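Local coordinates for protein GH127 beta-L-arabinofuranoside (Geobacillus stearothermophilus, PDB 4QK0) that probably hydrolyses beta-L-arabinofuranosidic bonds, acting as a glycoside hydrolase of family 127, at residues I457-N462 and G467-T472; T497-K502 and I516-Q521. All coordinates share one frame; numbering follows the deposited sequence.

Contact 1 (I457-N462 and G467-T472)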
loop_
_atom_site.group_PDB
_atom_site.type_symbol
_atom_site.label_atom_id
_atom_site.label_comp_id
_atom_site.label_asym_id
_atom_site.label_seq_id
_atom_site.Cartn_x
_atom_site.Cartn_y
_atom_site.Cartn_z
ATOM N N ILE A 457 29.709 38.091 -15.317
ATOM C CA ILE A 457 28.630 37.507 -16.124
ATOM C C ILE A 457 27.265 37.742 -15.496
ATOM O O ILE A 457 27.098 37.565 -14.305
ATOM C CB ILE A 457 28.910 36.038 -16.364
ATOM C CG1 ILE A 457 30.051 35.968 -17.353
ATOM C CG2 ILE A 457 27.679 35.345 -16.954
ATOM C CD1 ILE A 457 30.702 34.640 -17.452
HETATM N N MSE A 458 26.333 38.231 -16.295
HETATM C CA MSE A 458 24.990 38.573 -15.851
HETATM C C MSE A 458 24.034 37.693 -16.619
HETATM O O MSE A 458 24.177 37.555 -17.845
HETATM C CB MSE A 458 24.721 40.008 -16.263
HETATM C CG MSE A 458 24.193 40.921 -15.176
HETATM SE SE MSE A 458 24.455 42.784 -15.650
HETATM C CE MSE A 458 26.363 42.766 -16.175
ATOM N N GLN A 459 23.063 37.095 -15.916
ATOM C CA GLN A 459 21.912 36.391 -16.549
ATOM C C GLN A 459 20.640 37.158 -16.306
ATOM O O GLN A 459 20.311 37.402 -15.148
ATOM C CB GLN A 459 21.653 35.063 -15.880
ATOM C CG GLN A 459 22.307 33.879 -16.468
ATOM C CD GLN A 459 21.721 32.584 -15.965
ATOM O OE1 GLN A 459 20.617 32.196 -16.353
ATOM N NE2 GLN A 459 22.447 31.919 -15.115
ATOM N N GLU A 460 19.893 37.467 -17.356
ATOM C CA GLU A 460 18.545 38.038 -17.213
ATOM C C GLU A 460 17.572 37.078 -17.882
ATOM O O GLU A 460 17.763 36.706 -19.030
ATOM C CB GLU A 460 18.429 39.416 -17.874
ATOM C CG GLU A 460 19.439 40.431 -17.326
ATOM C CD GLU A 460 19.377 41.800 -18.024
ATOM O OE1 GLU A 460 19.776 41.926 -19.210
ATOM O OE2 GLU A 460 18.932 42.756 -17.364
ATOM N N THR A 461 16.545 36.683 -17.165
ATOM C CA THR A 461 15.617 35.665 -17.680
ATOM C C THR A 461 14.415 35.572 -16.757
ATOM O O THR A 461 14.562 35.817 -15.550
ATOM C CB THR A 461 16.277 34.268 -17.754
ATOM O OG1 THR A 461 15.377 33.340 -18.381
ATOM C CG2 THR A 461 16.704 33.794 -16.398
ATOM N N ASN A 462 13.257 35.261 -17.328
ATOM C CA ASN A 462 12.048 34.949 -16.521
ATOM C C ASN A 462 11.847 33.437 -16.328
ATOM O O ASN A 462 10.789 33.012 -15.896
ATOM C CB ASN A 462 10.770 35.520 -17.145
ATOM C CG ASN A 462 10.811 37.035 -17.307
ATOM O OD1 ASN A 462 10.380 37.555 -18.338
ATOM N ND2 ASN A 462 11.359 37.743 -16.316
ATOM N N GLY A 467 11.552 30.652 -21.658
ATOM C CA GLY A 467 12.819 30.062 -22.039
ATOM C C GLY A 467 13.877 30.975 -22.661
ATOM O O GLY A 467 14.903 30.492 -23.167
ATOM N N THR A 468 13.641 32.284 -22.627
ATOM C CA THR A 468 14.584 33.265 -23.168
ATOM C C THR A 468 15.539 33.714 -22.061
ATOM O O THR A 468 15.130 34.134 -20.959
ATOM C CB THR A 468 13.856 34.463 -23.786
ATOM O OG1 THR A 468 13.158 34.022 -24.977
ATOM C CG2 THR A 468 14.852 35.547 -24.191
ATOM N N VAL A 469 16.829 33.547 -22.344
ATOM C CA VAL A 469 17.888 33.937 -21.421
ATOM C C VAL A 469 18.886 34.869 -22.098
ATOM O O VAL A 469 19.381 34.594 -23.206
ATOM C CB VAL A 469 18.683 32.721 -20.904
ATOM C CG1 VAL A 469 19.686 33.161 -19.873
ATOM C CG2 VAL A 469 17.751 31.665 -20.305
ATOM N N ARG A 470 19.182 35.969 -21.423
ATOM C CA ARG A 470 20.159 36.945 -21.912
ATOM C C ARG A 470 21.375 36.955 -20.983
ATOM O O ARG A 470 21.258 37.239 -19.803
ATOM C CB ARG A 470 19.482 38.306 -21.943
ATOM C CG ARG A 470 20.318 39.315 -22.669
ATOM C CD ARG A 470 19.872 40.789 -22.414
ATOM N NE ARG A 470 19.001 41.182 -23.508
ATOM C CZ ARG A 470 18.172 42.226 -23.496
ATOM N NH1 ARG A 470 18.076 43.041 -22.444
ATOM N NH2 ARG A 470 17.428 42.451 -24.569
ATOM N N LEU A 471 22.520 36.559 -21.523
ATOM C CA LEU A 471 23.800 36.556 -20.798
ATOM C C LEU A 471 24.694 37.670 -21.320
ATOM O O LEU A 471 24.989 37.731 -22.507
ATOM C CB LEU A 471 24.570 35.267 -21.036
ATOM C CG LEU A 471 23.992 33.996 -20.500
ATOM C CD1 LEU A 471 24.747 32.815 -21.065
ATOM C CD2 LEU A 471 24.138 33.972 -19.007
ATOM N N THR A 472 25.106 38.529 -20.425
ATOM C CA THR A 472 26.045 39.576 -20.733
ATOM C C THR A 472 27.376 39.188 -20.138
ATOM O O THR A 472 27.476 38.842 -18.966
ATOM C CB THR A 472 25.597 40.930 -20.182
ATOM O OG1 THR A 472 24.281 41.191 -20.662
ATOM C CG2 THR A 472 26.505 42.030 -20.710
HETATM O O HOH W 1 22.301 40.070 -19.330
HETATM O O HOH W 2 12.876 35.344 -20.054
#
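Thr461 OG1 donates across the two strands to Thr468 O at 2.7 Å, reaching it from above the carbonyl plane by 38°. A chi1 of -174° swings OG1 away from its own backbone N and toward strand 468-475; it also accepts from the Tyr463 amide. A water accepts a hydrogen bond from the Asn462 amide and donates one to Thr468 O, 2.7 Å away. With a valine in place of Thr461, Thr468 O would probably lose one of these two donors and the Tyr463 amide its acceptor. On the opposite face Glu460 and Arg470 run alongside each other. Glu460 OE1 meets the guanidinium at its edge, but the salt bridge to Arg470 NH1 is long, 3.8 Å, with the two planes 49° apart. Another water lies between Thr472 OG1, 2.6 Å away, Glu460 OE1 and Arg470 O. The Gln459 amide, beside Val469 CG1, is fixed by Tyr429, Leu440 and Val442. Between the backbones, Met458 pairs with Thr472 and Glu460 with Arg470 through two hydrogen bonds each, 2.8 Å for Glu460 N to Arg470 O. Strands 453-461 and 468-475 form an antiparallel beta hairpin inside a seven-stranded sheet built largely from the GH127 middle domain.

Contact 2 (T497-K502 and I516-Q521)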
loop_
_atom_site.group_PDB
_atom_site.type_symbol
_atom_site.label_atom_id
_atom_site.label_comp_id
_atom_site.label_asym_id
_atom_site.label_seq_id
_atom_site.Cartn_x
_atom_site.Cartn_y
_atom_site.Cartn_z
ATOM N N THR A 497 22.259 33.058 -30.030
ATOM C CA THR A 497 22.864 34.144 -30.789
ATOM C C THR A 497 23.901 34.832 -29.933
ATOM O O THR A 497 23.773 34.911 -28.709
ATOM C CB THR A 497 21.879 35.229 -31.267
ATOM O OG1 THR A 497 21.378 35.935 -30.141
ATOM C CG2 THR A 497 20.740 34.645 -32.067
ATOM N N ILE A 498 24.908 35.366 -30.600
ATOM C CA ILE A 498 25.983 36.133 -29.958
ATOM C C ILE A 498 26.064 37.467 -30.665
ATOM O O ILE A 498 26.228 37.515 -31.888
ATOM C CB ILE A 498 27.349 35.388 -30.038
ATOM C CG1 ILE A 498 27.274 34.128 -29.185
ATOM C CG2 ILE A 498 28.494 36.277 -29.525
ATOM C CD1 ILE A 498 28.441 33.183 -29.370
ATOM N N ASN A 499 25.881 38.525 -29.892
ATOM C CA ASN A 499 25.752 39.874 -30.420
ATOM C C ASN A 499 24.825 39.917 -31.614
ATOM O O ASN A 499 25.165 40.493 -32.639
ATOM C CB ASN A 499 27.146 40.444 -30.766
ATOM C CG ASN A 499 28.018 40.566 -29.549
ATOM O OD1 ASN A 499 27.502 40.753 -28.450
ATOM N ND2 ASN A 499 29.306 40.388 -29.706
ATOM N N GLY A 500 23.668 39.261 -31.493
ATOM C CA GLY A 500 22.660 39.311 -32.531
ATOM C C GLY A 500 22.886 38.361 -33.683
ATOM O O GLY A 500 22.016 38.261 -34.532
ATOM N N GLU A 501 24.012 37.637 -33.733
ATOM C CA GLU A 501 24.250 36.681 -34.831
ATOM C C GLU A 501 24.072 35.243 -34.383
ATOM O O GLU A 501 24.562 34.829 -33.338
ATOM C CB GLU A 501 25.656 36.810 -35.426
ATOM C CG GLU A 501 26.047 38.205 -35.897
ATOM C CD GLU A 501 25.276 38.731 -37.122
ATOM O OE1 GLU A 501 24.328 38.111 -37.658
ATOM O OE2 GLU A 501 25.623 39.847 -37.554
ATOM N N LYS A 502 23.391 34.473 -35.218
ATOM C CA LYS A 502 23.089 33.103 -34.924
ATOM C C LYS A 502 24.380 32.351 -34.827
ATOM O O LYS A 502 25.362 32.669 -35.489
ATOM C CB LYS A 502 22.213 32.522 -36.046
ATOM C CG LYS A 502 21.991 31.002 -36.048
ATOM C CD LYS A 502 20.966 30.595 -37.113
ATOM C CE LYS A 502 21.589 29.732 -38.217
ATOM N NZ LYS A 502 20.535 29.118 -39.075
ATOM N N ILE A 516 31.108 27.212 -25.954
ATOM C CA ILE A 516 31.379 28.392 -26.734
ATOM C C ILE A 516 32.719 29.062 -26.380
ATOM O O ILE A 516 32.853 29.750 -25.338
ATOM C CB ILE A 516 30.257 29.394 -26.572
ATOM C CG1 ILE A 516 28.933 28.701 -26.894
ATOM C CG2 ILE A 516 30.513 30.609 -27.496
ATOM C CD1 ILE A 516 27.751 29.617 -26.766
ATOM N N ARG A 517 33.697 28.841 -27.259
ATOM C CA ARG A 517 35.074 29.329 -27.085
ATOM C C ARG A 517 35.370 30.382 -28.158
ATOM O O ARG A 517 35.190 30.161 -29.331
ATOM C CB ARG A 517 36.089 28.203 -27.175
ATOM C CG ARG A 517 37.495 28.657 -26.820
ATOM C CD ARG A 517 38.508 27.520 -26.664
ATOM N NE ARG A 517 39.797 28.039 -26.183
ATOM C CZ ARG A 517 40.084 28.398 -24.917
ATOM N NH1 ARG A 517 39.188 28.264 -23.926
ATOM N NH2 ARG A 517 41.298 28.877 -24.619
ATOM N N ARG A 518 35.764 31.559 -27.709
ATOM C CA ARG A 518 35.987 32.711 -28.564
ATOM C C ARG A 518 36.661 33.788 -27.703
ATOM O O ARG A 518 36.821 33.626 -26.465
ATOM C CB ARG A 518 34.655 33.269 -29.104
ATOM C CG ARG A 518 33.701 33.827 -28.033
ATOM C CD ARG A 518 32.323 34.137 -28.592
ATOM N NE ARG A 518 32.366 35.272 -29.524
ATOM C CZ ARG A 518 32.363 36.558 -29.169
ATOM N NH1 ARG A 518 32.331 36.910 -27.894
ATOM N NH2 ARG A 518 32.386 37.498 -30.092
ATOM N N VAL A 519 37.069 34.869 -28.358
ATOM C CA VAL A 519 37.560 36.030 -27.658
ATOM C C VAL A 519 36.355 36.843 -27.222
ATOM O O VAL A 519 35.614 37.304 -28.068
ATOM C CB VAL A 519 38.448 36.941 -28.571
ATOM C CG1 VAL A 519 38.790 38.232 -27.854
ATOM C CG2 VAL A 519 39.696 36.217 -29.028
ATOM N N TRP A 520 36.219 37.056 -25.924
ATOM C CA TRP A 520 35.117 37.813 -25.364
ATOM C C TRP A 520 35.551 39.252 -25.101
ATOM O O TRP A 520 36.627 39.479 -24.593
ATOM C CB TRP A 520 34.672 37.192 -24.032
ATOM C CG TRP A 520 34.178 35.777 -24.192
ATOM C CD1 TRP A 520 34.901 34.655 -24.089
ATOM C CD2 TRP A 520 32.847 35.358 -24.561
ATOM N NE1 TRP A 520 34.130 33.544 -24.373
ATOM C CE2 TRP A 520 32.862 33.955 -24.656
ATOM C CE3 TRP A 520 31.654 36.038 -24.795
ATOM C CZ2 TRP A 520 31.727 33.213 -24.951
ATOM C CZ3 TRP A 520 30.533 35.297 -25.107
ATOM C CH2 TRP A 520 30.587 33.897 -25.190
ATOM N N GLN A 521 34.695 40.197 -25.457
ATOM C CA GLN A 521 34.903 41.637 -25.285
ATOM C C GLN A 521 33.821 42.128 -24.348
ATOM O O GLN A 521 32.703 41.584 -24.307
ATOM C CB GLN A 521 34.664 42.394 -26.613
ATOM C CG GLN A 521 35.524 42.035 -27.841
ATOM C CD GLN A 521 36.881 42.735 -27.925
ATOM O OE1 GLN A 521 37.802 42.261 -28.606
ATOM N NE2 GLN A 521 37.027 43.861 -27.234
#
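Ile498 carries most of the contact, its two branches dividing the work. The longer one ends in CD1, which meets Ile516 CG2 tip to tip at 3.8 Å; the same methyl lies 4.1 Å from Arg518 CD. The shorter branch, CG2, stands anti to the backbone N (chi1 -67° for CG1) and lies over the centre of one face of the Arg518 guanidinium, 3.9 Å from CZ. Arg518 is brought there by a CG lying between the backbone N and the carbonyl carbon (chi1 64°) and by a bend at chi3. CG rests 3.5 Å above the plane of the Trp520 ring, offset toward its rim, while Trp520 CD2 approaches the guanidinium edge. Trp520 is itself stacked on Phe481 and donates through NE1 to Phe481 O.

Ile498 opens a type I' beta turn, closed by Ile498 N to Glu501 O at 2.8 Å and Glu501 N to Ile498 O at 2.9 Å. This is the two-residue turn of a tight beta hairpin, with Asn499 and Gly500 at positive phi. The hairpin belongs to the seven-stranded sheet, whereas Ile516 lies on a six-stranded one, so the isoleucines meet between two sheets.

Toward the solvent the fit is looser. No hydrogen bond crosses between the segments, and Asn499 ND2 stays 4.2 Å from Arg518 NH2, two nitrogens that do not bond to each other. Asp524 bridges them: its OD1 accepts from Asn499 ND2, and its OD2 makes a salt bridge with Arg518 NH1. The shared carboxylate probably offsets the arginine charge on this more open side, and Asn499 OD1 is held by the Glu525 amide.

In the fold
Both contacts lie within the GH127 middle domain and come in series: the hairpin of contact 1 is complete before the chain reaches contact 2. Their centres are 14 Å apart and their nearest atoms about 7 Å, so they do not touch. Strand 524-529 connects them, lying between strands 468-475 and 495-498 in the seven-stranded sheet; its Val526 touches both Leu471 and Ile498. Trp520 adds a second link, packing on Val473 and Pro475 farther along strand 468-475. Contact 1 therefore builds pairing within one sheet, while contact 2, farther from the centre of the chain, brings that sheet's turn region against the six-stranded sheet.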